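Local coordinates for protein bifunctional enzyme IspD/IspF (Campylobacter jejuni, PDB 1W55) that catalyses two steps of non-mevalonate isoprenoid precursor biosynthesis, making 4-diphosphocytidyl-2-C-methyl-D-erythritol from CTP and methylerythritol phosphate and cyclising its 2-phosphate to the cyclodiphosphate with release of CMP, at residues W34-K39 against A98-S103; A172-A175 against K179-F182; H251-A256 against E284-A289; I301-C306 against S323-T328. All blocks are in the same frame, centred on the assembly; numbering follows the deposited sequence.

Contact 1: W34-K39 against A98-S103. With EDO (1,2-ethanediol), chain F.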
loop_
_atom_site.group_PDB
_atom_site.type_symbol
_atom_site.label_atom_id
_atom_site.label_comp_id
_atom_site.label_asym_id
_atom_site.label_seq_id
_atom_site.Cartn_x
_atom_site.Cartn_y
_atom_site.Cartn_z
ATOM N N TRP A 34 -17.656 5.277 -21.661
ATOM C CA TRP A 34 -17.570 6.127 -22.860
ATOM C C TRP A 34 -17.244 7.554 -22.462
ATOM O O TRP A 34 -16.487 8.242 -23.139
ATOM C CB TRP A 34 -18.876 6.079 -23.691
ATOM C CG TRP A 34 -20.077 6.722 -23.002
ATOM C CD1 TRP A 34 -21.027 6.090 -22.244
ATOM C CD2 TRP A 34 -20.453 8.110 -23.027
ATOM N NE1 TRP A 34 -21.960 6.993 -21.798
ATOM C CE2 TRP A 34 -21.623 8.243 -22.251
ATOM C CE3 TRP A 34 -19.906 9.260 -23.613
ATOM C CZ2 TRP A 34 -22.247 9.476 -22.039
ATOM C CZ3 TRP A 34 -20.526 10.485 -23.403
ATOM C CH2 TRP A 34 -21.684 10.585 -22.621
ATOM N N LEU A 35 -17.816 7.992 -21.343
ATOM C CA LEU A 35 -17.578 9.340 -20.840
ATOM C C LEU A 35 -16.180 9.433 -20.228
ATOM O O LEU A 35 -15.452 10.389 -20.485
ATOM C CB LEU A 35 -18.675 9.758 -19.851
ATOM C CG LEU A 35 -18.607 11.154 -19.219
ATOM C CD1 LEU A 35 -18.588 12.293 -20.289
ATOM C CD2 LEU A 35 -19.772 11.329 -18.233
ATOM N N TYR A 36 -15.788 8.421 -19.457
ATOM C CA TYR A 36 -14.424 8.364 -18.936
ATOM C C TYR A 36 -13.363 8.466 -20.055
ATOM O O TYR A 36 -12.426 9.256 -19.952
ATOM C CB TYR A 36 -14.215 7.092 -18.106
ATOM C CG TYR A 36 -12.899 7.058 -17.368
ATOM C CD1 TYR A 36 -12.826 7.401 -16.017
ATOM C CD2 TYR A 36 -11.717 6.681 -18.022
ATOM C CE1 TYR A 36 -11.601 7.368 -15.328
ATOM C CE2 TYR A 36 -10.497 6.642 -17.352
ATOM C CZ TYR A 36 -10.443 6.991 -16.009
ATOM O OH TYR A 36 -9.232 6.960 -15.354
ATOM N N ALA A 37 -13.506 7.664 -21.108
ATOM C CA ALA A 37 -12.552 7.687 -22.233
ATOM C C ALA A 37 -12.519 9.037 -22.957
ATOM O O ALA A 37 -11.440 9.538 -23.297
ATOM C CB ALA A 37 -12.854 6.557 -23.226
ATOM N N THR A 38 -13.695 9.623 -23.180
ATOM C CA THR A 38 -13.811 10.923 -23.845
ATOM C C THR A 38 -13.179 12.037 -23.004
ATOM O O THR A 38 -12.419 12.860 -23.527
ATOM C CB THR A 38 -15.285 11.251 -24.182
ATOM O OG1 THR A 38 -15.866 10.174 -24.931
ATOM C CG2 THR A 38 -15.355 12.398 -25.143
ATOM N N LYS A 39 -13.474 12.034 -21.704
ATOM C CA LYS A 39 -12.896 12.999 -20.765
ATOM C C LYS A 39 -11.376 12.921 -20.781
ATOM O O LYS A 39 -10.709 13.948 -20.830
ATOM C CB LYS A 39 -13.412 12.768 -19.334
ATOM C CG LYS A 39 -14.779 13.377 -19.061
ATOM C CD LYS A 39 -15.132 13.272 -17.582
ATOM C CE LYS A 39 -16.330 14.127 -17.228
ATOM N NZ LYS A 39 -16.877 13.732 -15.898
ATOM N N ALA A 98 -13.428 2.220 -26.465
ATOM C CA ALA A 98 -13.017 1.019 -25.749
ATOM C C ALA A 98 -11.514 0.983 -25.465
ATOM O O ALA A 98 -11.050 0.122 -24.725
ATOM C CB ALA A 98 -13.474 -0.240 -26.486
ATOM N N ARG A 99 -10.772 1.929 -26.042
ATOM C CA ARG A 99 -9.375 2.179 -25.665
ATOM C C ARG A 99 -9.345 3.277 -24.598
ATOM O O ARG A 99 -9.217 4.473 -24.898
ATOM C CB ARG A 99 -8.543 2.581 -26.887
ATOM C CG ARG A 99 -8.425 1.473 -27.905
ATOM C CD ARG A 99 -7.652 1.870 -29.145
ATOM N NE ARG A 99 -7.792 0.918 -30.242
ATOM C CZ ARG A 99 -7.101 -0.218 -30.359
ATOM N NH1 ARG A 99 -6.196 -0.559 -29.450
ATOM N NH2 ARG A 99 -7.303 -1.009 -31.406
ATOM N N VAL A 100 -9.473 2.855 -23.347
ATOM C CA VAL A 100 -9.859 3.766 -22.273
ATOM C C VAL A 100 -8.712 4.558 -21.661
ATOM O O VAL A 100 -8.867 5.744 -21.395
ATOM C CB VAL A 100 -10.659 3.033 -21.166
ATOM C CG1 VAL A 100 -11.249 4.027 -20.208
ATOM C CG2 VAL A 100 -11.768 2.225 -21.778
ATOM N N LEU A 101 -7.569 3.911 -21.466
ATOM C CA LEU A 101 -6.471 4.490 -20.691
ATOM C C LEU A 101 -5.322 5.068 -21.525
ATOM O O LEU A 101 -4.166 5.065 -21.079
ATOM C CB LEU A 101 -5.908 3.446 -19.726
ATOM C CG LEU A 101 -6.812 2.883 -18.616
ATOM C CD1 LEU A 101 -6.056 1.816 -17.823
ATOM C CD2 LEU A 101 -7.333 3.976 -17.694
ATOM N N VAL A 102 -5.637 5.563 -22.717
ATOM C CA VAL A 102 -4.642 6.188 -23.587
ATOM C C VAL A 102 -3.908 7.284 -22.820
ATOM O O VAL A 102 -4.540 8.175 -22.250
ATOM C CB VAL A 102 -5.288 6.787 -24.864
ATOM C CG1 VAL A 102 -4.264 7.586 -25.643
ATOM C CG2 VAL A 102 -5.885 5.680 -25.745
ATOM N N SER A 103 -2.578 7.200 -22.803
ATOM C CA SER A 103 -1.730 8.120 -22.037
ATOM C C SER A 103 -1.450 9.429 -22.769
ATOM O O SER A 103 -1.482 9.488 -24.004
ATOM C CB SER A 103 -0.399 7.445 -21.696
ATOM O OG SER A 103 0.509 7.576 -22.779
HETATM C C1 EDO F . -8.928 0.052 -34.785
HETATM O O1 EDO F . -9.452 -0.569 -33.620
HETATM C C2 EDO F . -7.420 -0.073 -34.793
HETATM O O2 EDO F . -7.071 -1.418 -34.559
HETATM O O HOH W 1 -9.137 7.620 -23.720
#
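Tyr-36 turns its ring carbon CG anti to the backbone N (chi1 -172°), and Val-100 places CG1 the same way about its own first bond (chi1 -170°), which brings ring and methyl together. Tyr-36 CD2 lies 3.5 Å from Val-100 CG1, the two side chains crossing at about a right angle with the methyl oblique to the ring. Farther along the ring, CE2 of Tyr-36 meets CD2 of Leu-101 at 4.2 Å, also obliquely. Ala-37 CB, pointing at the loop, sits 4.2 Å from Val-100 CA. This is helix 33-42 of the IspD cytidylyltransferase domain packing on the loop between strand 91-96 and helix 104-111; Leu-28 also touches both Tyr-36 and Val-100. A water bridges the backbones, 3.0 Å from Ala-37 O and 3.0 Å from Val-100 O. The CB of Arg-99 leaves the backbone away from the helix; NE forms a salt bridge with Asp-96 and NH2 with Asp-128 of a second subunit. NH2 also donates to O1 of an ethanediol, probably from the crystallisation liquor, 3.1 Å away at the guanidinium edge and nearly straight (170°). The same ethanediol is hydrogen-bonded to Lys-191, predicted to position methylerythritol phosphate for attack.

Contact 2: A172-A175 against K179-F182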
loop_
_atom_site.group_PDB
_atom_site.type_symbol
_atom_site.label_atom_id
_atom_site.label_comp_id
_atom_site.label_asym_id
_atom_site.label_seq_id
_atom_site.Cartn_x
_atom_site.Cartn_y
_atom_site.Cartn_z
ATOM N N ALA A 172 -7.723 2.936 -44.473
ATOM C CA ALA A 172 -8.594 3.761 -45.308
ATOM C C ALA A 172 -7.764 4.773 -46.106
ATOM O O ALA A 172 -7.888 4.854 -47.322
ATOM C CB ALA A 172 -9.661 4.461 -44.463
ATOM N N ILE A 173 -6.908 5.513 -45.407
ATOM C CA ILE A 173 -6.049 6.526 -46.015
ATOM C C ILE A 173 -5.033 5.907 -46.982
ATOM O O ILE A 173 -4.831 6.422 -48.083
ATOM C CB ILE A 173 -5.312 7.344 -44.920
ATOM C CG1 ILE A 173 -6.313 8.137 -44.065
ATOM C CG2 ILE A 173 -4.206 8.222 -45.538
ATOM C CD1 ILE A 173 -6.607 9.551 -44.546
ATOM N N ALA A 174 -4.406 4.810 -46.561
ATOM C CA ALA A 174 -3.422 4.103 -47.379
ATOM C C ALA A 174 -3.998 3.599 -48.712
ATOM O O ALA A 174 -3.313 3.666 -49.738
ATOM C CB ALA A 174 -2.790 2.957 -46.600
ATOM N N ALA A 175 -5.247 3.115 -48.691
ATOM C CA ALA A 175 -5.903 2.556 -49.880
ATOM C C ALA A 175 -6.164 3.590 -50.989
ATOM O O ALA A 175 -6.439 3.220 -52.131
ATOM C CB ALA A 175 -7.198 1.822 -49.505
ATOM N N LYS A 179 -0.023 8.505 -47.205
ATOM C CA LYS A 179 1.128 8.028 -46.430
ATOM C C LYS A 179 0.805 7.921 -44.943
ATOM O O LYS A 179 0.121 8.779 -44.382
ATOM C CB LYS A 179 2.348 8.949 -46.630
ATOM C CG LYS A 179 2.658 9.285 -48.098
ATOM C CD LYS A 179 3.828 8.460 -48.649
ATOM C CE LYS A 179 3.621 8.098 -50.119
ATOM N NZ LYS A 179 2.978 6.759 -50.262
ATOM N N ILE A 180 1.318 6.866 -44.320
ATOM C CA ILE A 180 1.125 6.600 -42.903
ATOM C C ILE A 180 2.435 6.741 -42.134
ATOM O O ILE A 180 3.469 6.239 -42.567
ATOM C CB ILE A 180 0.567 5.163 -42.694
ATOM C CG1 ILE A 180 -0.508 4.818 -43.745
ATOM C CG2 ILE A 180 0.063 4.971 -41.233
ATOM C CD1 ILE A 180 -1.757 5.665 -43.677
ATOM N N TRP A 181 2.382 7.423 -40.995
ATOM C CA TRP A 181 3.492 7.443 -40.052
ATOM C C TRP A 181 3.139 6.567 -38.836
ATOM O O TRP A 181 2.115 6.787 -38.172
ATOM C CB TRP A 181 3.830 8.880 -39.624
ATOM C CG TRP A 181 5.100 8.975 -38.824
ATOM C CD1 TRP A 181 5.207 9.079 -37.466
ATOM C CD2 TRP A 181 6.442 8.945 -39.326
ATOM N NE1 TRP A 181 6.529 9.123 -37.091
ATOM C CE2 TRP A 181 7.311 9.044 -38.214
ATOM C CE3 TRP A 181 7.003 8.852 -40.610
ATOM C CZ2 TRP A 181 8.711 9.051 -38.344
ATOM C CZ3 TRP A 181 8.397 8.859 -40.740
ATOM C CH2 TRP A 181 9.232 8.958 -39.610
ATOM N N PHE A 182 3.973 5.562 -38.576
ATOM C CA PHE A 182 3.772 4.660 -37.447
ATOM C C PHE A 182 4.566 5.107 -36.221
ATOM O O PHE A 182 5.766 5.369 -36.297
ATOM C CB PHE A 182 4.123 3.218 -37.823
ATOM C CG PHE A 182 3.282 2.666 -38.941
ATOM C CD1 PHE A 182 3.746 2.695 -40.260
ATOM C CD2 PHE A 182 2.016 2.134 -38.686
ATOM C CE1 PHE A 182 2.968 2.198 -41.308
ATOM C CE2 PHE A 182 1.232 1.635 -39.727
ATOM C CZ PHE A 182 1.717 1.666 -41.046
#
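Ile-180 reaches from the start of strand 180-184 to Ile-173 and Ala-174 of helix 169-174, with only a short connection between the two elements. From its CB the side chain divides. The CG2 branch stays on the strand side, 3.7 Å above one face of the Phe-182 ring and offset toward its rim. The other branch leads to the helix: CG1 lies anti to the carbonyl carbon (chi1 -41°) and comes within 4.1 Å of the CB of Ala-174. At the tip, CD1 settles against the helix backbone and the neighbouring branched side chain, 4.0 Å from the backbone N of Ala-174 and also 4.0 Å from CG2 of Ile-173. The two isoleucines thus meet obliquely, through the terminal methyl of one and the branch methyl of the other. The contact is entirely apolar and small, burying 127 Å² in total, and is structural packing away from the nucleotide pocket of the cytidylyltransferase domain. Beyond it, Ile-173 continues onto Leu-155 and Leu-156 of helix 153-159, while Ile-180 also covers Cys-119 and Thr-121 of strand 119-124, the parallel neighbour of strand 180-184 in the large mixed sheet.

Contact 3: H251-A256 against E284-A289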
loop_
_atom_site.group_PDB
_atom_site.type_symbol
_atom_site.label_atom_id
_atom_site.label_comp_id
_atom_site.label_asym_id
_atom_site.label_seq_id
_atom_site.Cartn_x
_atom_site.Cartn_y
_atom_site.Cartn_z
ATOM N N HIS A 251 -46.126 -4.977 -11.687
ATOM C CA HIS A 251 -46.163 -3.686 -12.353
ATOM C C HIS A 251 -45.548 -2.591 -11.489
ATOM O O HIS A 251 -44.798 -1.755 -11.997
ATOM C CB HIS A 251 -47.601 -3.341 -12.764
ATOM C CG HIS A 251 -48.190 -4.331 -13.721
ATOM N ND1 HIS A 251 -49.548 -4.523 -13.858
ATOM C CD2 HIS A 251 -47.597 -5.206 -14.567
ATOM C CE1 HIS A 251 -49.768 -5.470 -14.753
ATOM N NE2 HIS A 251 -48.600 -5.895 -15.203
ATOM N N SER A 252 -45.843 -2.624 -10.187
ATOM C CA SER A 252 -45.277 -1.650 -9.257
ATOM C C SER A 252 -43.772 -1.843 -9.168
ATOM O O SER A 252 -43.011 -0.878 -9.191
ATOM C CB SER A 252 -45.912 -1.794 -7.871
ATOM O OG SER A 252 -45.259 -0.961 -6.927
ATOM N N LEU A 253 -43.345 -3.097 -9.082
ATOM C CA LEU A 253 -41.934 -3.410 -8.967
ATOM C C LEU A 253 -41.141 -2.998 -10.227
ATOM O O LEU A 253 -40.039 -2.461 -10.131
ATOM C CB LEU A 253 -41.751 -4.891 -8.667
ATOM C CG LEU A 253 -40.320 -5.378 -8.550
ATOM C CD1 LEU A 253 -39.510 -4.533 -7.524
ATOM C CD2 LEU A 253 -40.330 -6.869 -8.201
ATOM N N THR A 254 -41.714 -3.252 -11.398
ATOM C CA THR A 254 -41.138 -2.790 -12.658
ATOM C C THR A 254 -40.882 -1.276 -12.621
ATOM O O THR A 254 -39.812 -0.815 -12.996
ATOM C CB THR A 254 -42.096 -3.143 -13.804
ATOM O OG1 THR A 254 -42.295 -4.583 -13.857
ATOM C CG2 THR A 254 -41.479 -2.764 -15.139
ATOM N N ASP A 255 -41.867 -0.507 -12.159
ATOM C CA ASP A 255 -41.702 0.938 -12.029
ATOM C C ASP A 255 -40.528 1.314 -11.109
ATOM O O ASP A 255 -39.770 2.217 -11.425
ATOM C CB ASP A 255 -42.998 1.578 -11.539
ATOM C CG ASP A 255 -43.811 2.197 -12.669
ATOM O OD1 ASP A 255 -43.452 1.980 -13.844
ATOM O OD2 ASP A 255 -44.827 2.912 -12.477
ATOM N N ALA A 256 -40.364 0.609 -9.993
ATOM C CA ALA A 256 -39.292 0.929 -9.048
ATOM C C ALA A 256 -37.917 0.695 -9.652
ATOM O O ALA A 256 -37.016 1.519 -9.494
ATOM C CB ALA A 256 -39.458 0.154 -7.728
ATOM N N GLU A 284 -42.475 -11.689 -17.016
ATOM C CA GLU A 284 -41.570 -11.629 -18.166
ATOM C C GLU A 284 -41.290 -10.178 -18.531
ATOM O O GLU A 284 -40.156 -9.834 -18.873
ATOM C CB GLU A 284 -42.143 -12.412 -19.365
ATOM C CG GLU A 284 -41.304 -12.365 -20.648
ATOM C CD GLU A 284 -39.907 -12.980 -20.512
ATOM O OE1 GLU A 284 -39.725 -13.957 -19.742
ATOM O OE2 GLU A 284 -38.981 -12.482 -21.189
ATOM N N LEU A 285 -42.322 -9.334 -18.430
ATOM C CA LEU A 285 -42.182 -7.896 -18.645
ATOM C C LEU A 285 -41.232 -7.299 -17.614
ATOM O O LEU A 285 -40.380 -6.483 -17.956
ATOM C CB LEU A 285 -43.541 -7.190 -18.570
ATOM C CG LEU A 285 -44.624 -7.537 -19.599
ATOM C CD1 LEU A 285 -45.839 -6.640 -19.409
ATOM C CD2 LEU A 285 -44.109 -7.435 -21.028
ATOM N N LEU A 286 -41.397 -7.719 -16.354
ATOM C CA LEU A 286 -40.488 -7.369 -15.264
ATOM C C LEU A 286 -39.048 -7.769 -15.574
ATOM O O LEU A 286 -38.128 -6.960 -15.433
ATOM C CB LEU A 286 -40.938 -8.035 -13.948
ATOM C CG LEU A 286 -39.962 -7.987 -12.760
ATOM C CD1 LEU A 286 -39.630 -6.529 -12.346
ATOM C CD2 LEU A 286 -40.481 -8.792 -11.560
ATOM N N LYS A 287 -38.855 -9.024 -15.983
ATOM C CA LYS A 287 -37.525 -9.531 -16.315
ATOM C C LYS A 287 -36.859 -8.703 -17.429
ATOM O O LYS A 287 -35.672 -8.381 -17.353
ATOM C CB LYS A 287 -37.598 -10.999 -16.724
ATOM C CG LYS A 287 -36.265 -11.586 -17.177
ATOM C CD LYS A 287 -36.446 -12.897 -17.931
ATOM C CE LYS A 287 -36.588 -14.095 -16.981
ATOM N NZ LYS A 287 -35.280 -14.577 -16.431
ATOM N N GLN A 288 -37.634 -8.354 -18.446
ATOM C CA GLN A 288 -37.117 -7.581 -19.573
ATOM C C GLN A 288 -36.772 -6.146 -19.184
ATOM O O GLN A 288 -35.829 -5.565 -19.723
ATOM C CB GLN A 288 -38.114 -7.597 -20.737
ATOM C CG GLN A 288 -38.122 -8.907 -21.516
ATOM C CD GLN A 288 -39.125 -8.897 -22.657
ATOM O OE1 GLN A 288 -39.193 -7.936 -23.424
ATOM N NE2 GLN A 288 -39.911 -9.956 -22.764
ATOM N N ALA A 289 -37.547 -5.572 -18.263
ATOM C CA ALA A 289 -37.250 -4.237 -17.743
ATOM C C ALA A 289 -35.915 -4.233 -16.966
ATOM O O ALA A 289 -35.103 -3.327 -17.120
ATOM C CB ALA A 289 -38.384 -3.751 -16.863
#
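Helix segments 251-256 and 284-289 run side by side in the same direction, their axes 9.4 Å apart and only 5° from parallel, with Thr-254 CA and Leu-286 CA the nearest pair at 5.3 Å. Those two residues form the middle of the interface, their side chains sliding past each other in opposite directions. Thr-254 OG1 lies 3.6 Å from Leu-286 CA and equally close to CD1 of the same leucine. With OG1 anti to its carbonyl carbon (chi1 -60°), the threonine also hydrogen-bonds Ala-250 O of its own helix, a backbone acceptor that lets the hydroxyl sit among apolar atoms. Its methyl, CG2, turns to the neighbouring helix and meets Ala-289 CB at 3.7 Å. Leu-286 also meets Leu-253: CD2 of Leu-253 and CD2 of Leu-286 are 3.9 Å apart, the two side chains lying obliquely. The pair belongs to the IspF domain, where Leu-253 also rests on strand 354-365 and Thr-254 and Ala-289 touch helix 266-269. The grip between the helices is therefore made of aliphatic groups and a hydroxyl whose hydrogen bond goes to Ala-250 O of its own helix. One turn before Thr-254 the chemistry turns polar: His-251 uses both ring nitrogens, NE2 hydrogen-bonded to Ser-282, the first residue of helix 282-295, and ND1 to His-219, both histidines being divalent-metal ligands by similarity.

Contact 4: I301-C306 against S323-T328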
loop_
_atom_site.group_PDB
_atom_site.type_symbol
_atom_site.label_atom_id
_atom_site.label_comp_id
_atom_site.label_asym_id
_atom_site.label_seq_id
_atom_site.Cartn_x
_atom_site.Cartn_y
_atom_site.Cartn_z
ATOM N N ILE A 301 -29.645 -4.458 -5.395
ATOM C CA ILE A 301 -29.193 -4.875 -4.076
ATOM C C ILE A 301 -30.348 -5.553 -3.370
ATOM O O ILE A 301 -30.191 -6.658 -2.852
ATOM C CB ILE A 301 -28.654 -3.684 -3.232
ATOM C CG1 ILE A 301 -27.307 -3.197 -3.786
ATOM C CG2 ILE A 301 -28.523 -4.091 -1.766
ATOM C CD1 ILE A 301 -26.805 -1.914 -3.140
ATOM N N ASN A 302 -31.517 -4.912 -3.348
ATOM C CA ASN A 302 -32.654 -5.517 -2.653
ATOM C C ASN A 302 -33.970 -4.924 -3.084
ATOM O O ASN A 302 -33.995 -3.874 -3.723
ATOM C CB ASN A 302 -32.501 -5.413 -1.126
ATOM C CG ASN A 302 -32.893 -4.034 -0.581
ATOM O OD1 ASN A 302 -32.299 -3.023 -0.942
ATOM N ND2 ASN A 302 -33.906 -3.999 0.281
ATOM N N ILE A 303 -35.051 -5.617 -2.722
ATOM C CA ILE A 303 -36.407 -5.228 -3.043
ATOM C C ILE A 303 -37.251 -5.316 -1.778
ATOM O O ILE A 303 -37.192 -6.315 -1.052
ATOM C CB ILE A 303 -36.983 -6.175 -4.110
ATOM C CG1 ILE A 303 -36.355 -5.888 -5.473
ATOM C CG2 ILE A 303 -38.527 -6.082 -4.185
ATOM C CD1 ILE A 303 -36.332 -7.109 -6.380
ATOM N N ASP A 304 -38.015 -4.263 -1.505
ATOM C CA ASP A 304 -39.009 -4.324 -0.432
ATOM C C ASP A 304 -40.339 -3.797 -0.927
ATOM O O ASP A 304 -40.404 -2.787 -1.649
ATOM C CB ASP A 304 -38.554 -3.580 0.827
ATOM C CG ASP A 304 -39.418 -3.900 2.032
ATOM O OD1 ASP A 304 -39.991 -5.018 2.105
ATOM O OD2 ASP A 304 -39.598 -3.092 2.960
ATOM N N ILE A 305 -41.396 -4.501 -0.546
ATOM C CA ILE A 305 -42.724 -4.306 -1.125
ATOM C C ILE A 305 -43.762 -4.207 -0.034
ATOM O O ILE A 305 -43.671 -4.892 0.985
ATOM C CB ILE A 305 -43.053 -5.459 -2.122
ATOM C CG1 ILE A 305 -42.166 -5.324 -3.380
ATOM C CG2 ILE A 305 -44.538 -5.442 -2.537
ATOM C CD1 ILE A 305 -42.185 -6.537 -4.305
ATOM N N CYS A 306 -44.730 -3.323 -0.236
ATOM C CA CYS A 306 -45.905 -3.282 0.596
ATOM C C CYS A 306 -47.166 -3.383 -0.254
ATOM O O CYS A 306 -47.431 -2.527 -1.102
ATOM C CB CYS A 306 -45.948 -2.025 1.466
ATOM S SG CYS A 306 -47.320 -2.156 2.650
ATOM N N SER A 323 -39.778 -15.840 -3.712
ATOM C CA SER A 323 -38.979 -16.831 -4.422
ATOM C C SER A 323 -39.160 -16.734 -5.946
ATOM O O SER A 323 -38.193 -16.872 -6.707
ATOM C CB SER A 323 -39.276 -18.250 -3.889
ATOM O OG SER A 323 -38.816 -19.236 -4.801
ATOM N N ASN A 324 -40.386 -16.491 -6.392
ATOM C CA ASN A 324 -40.646 -16.279 -7.822
ATOM C C ASN A 324 -40.005 -14.991 -8.391
ATOM O O ASN A 324 -39.472 -15.001 -9.505
ATOM C CB ASN A 324 -42.151 -16.311 -8.106
ATOM C CG ASN A 324 -42.472 -16.677 -9.561
ATOM O OD1 ASN A 324 -41.824 -17.544 -10.165
ATOM N ND2 ASN A 324 -43.466 -16.010 -10.129
ATOM N N ILE A 325 -40.052 -13.896 -7.626
ATOM C CA ILE A 325 -39.314 -12.674 -7.976
ATOM C C ILE A 325 -37.818 -12.945 -8.075
ATOM O O ILE A 325 -37.168 -12.468 -8.997
ATOM C CB ILE A 325 -39.566 -11.510 -6.956
ATOM C CG1 ILE A 325 -41.010 -11.008 -7.023
ATOM C CG2 ILE A 325 -38.581 -10.338 -7.205
ATOM C CD1 ILE A 325 -41.456 -10.207 -5.759
ATOM N N ALA A 326 -37.271 -13.694 -7.115
ATOM C CA ALA A 326 -35.842 -14.033 -7.128
ATOM C C ALA A 326 -35.452 -14.803 -8.389
ATOM O O ALA A 326 -34.417 -14.524 -8.989
ATOM C CB ALA A 326 -35.444 -14.837 -5.860
ATOM N N HIS A 327 -36.274 -15.787 -8.758
ATOM C CA HIS A 327 -36.008 -16.661 -9.905
ATOM C C HIS A 327 -36.091 -15.881 -11.221
ATOM O O HIS A 327 -35.205 -15.987 -12.058
ATOM C CB HIS A 327 -36.977 -17.861 -9.904
ATOM C CG HIS A 327 -36.901 -18.705 -11.141
ATOM N ND1 HIS A 327 -37.796 -18.582 -12.184
ATOM C CD2 HIS A 327 -36.031 -19.683 -11.505
ATOM C CE1 HIS A 327 -37.483 -19.447 -13.135
ATOM N NE2 HIS A 327 -36.416 -20.126 -12.749
ATOM N N THR A 328 -37.155 -15.092 -11.372
ATOM C CA THR A 328 -37.339 -14.189 -12.510
ATOM C C THR A 328 -36.147 -13.235 -12.708
ATOM O O THR A 328 -35.712 -12.997 -13.838
ATOM C CB THR A 328 -38.627 -13.350 -12.284
ATOM O OG1 THR A 328 -39.779 -14.196 -12.346
ATOM C CG2 THR A 328 -38.846 -12.301 -13.405
#
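Ile-325 of helix 318-329 meets Ile-303 and Ile-305 of strand 298-308, the first strand and the helix of a beta-alpha-beta unit that strand 336-341 completes in the IspF domain. The packed part is narrow: one helix residue touches two strand residues spaced two apart, which point to the same side of the sheet. Ile-325 uses both of its branches. CG2, anti to the backbone N, lies 4.0 Å from Ile-303 CD1 as the side chains cross, while CD1 meets Ile-305 CD1 tip to tip, also at 4.0 Å. Contact is by methyls alone, the CA atoms of Ile-303 and Ile-325 staying 9.4 Å apart; Leu-249 and Leu-253 of helix 248-260 and Met-283 pack into the same layer. The solvent side of the helix, by contrast, carries His-327, exposed, and Ser-323 and Asn-324, partly exposed. The far face of the strand is buried too, partly through polar bonds: Asp-304 makes a salt bridge with Lys-339 and accepts from the backbone N of Asn-214 of a fourth subunit. On the helix, Asn-324 O accepts from both Thr-328 N and Thr-328 OG1, which reach it from opposite faces of its plane, OG1 at 3.0 Å.

Overall arrangement
The contacts fall into two pairs. Contacts 1 and 2 lie in the cytidylyltransferase domain, both only partly buried and not touching, with centres 24 Å apart; contacts 3 and 4 are fully buried in the cyclodiphosphate synthase domain, on the opposite side of the chain's centre. There they share one apolar layer: Leu-253 of contact 3 packs on Ile-303 and Ile-325 of contact 4, and Lys-287 probably hydrogen-bonds Thr-328 O. All four interfaces rest chiefly on aliphatic groups, but contact 1 adds an aromatic ring and a bridging water, and contact 2 joins elements close in sequence. Contact 3 pairs two helices, contact 4 a strand and a helix.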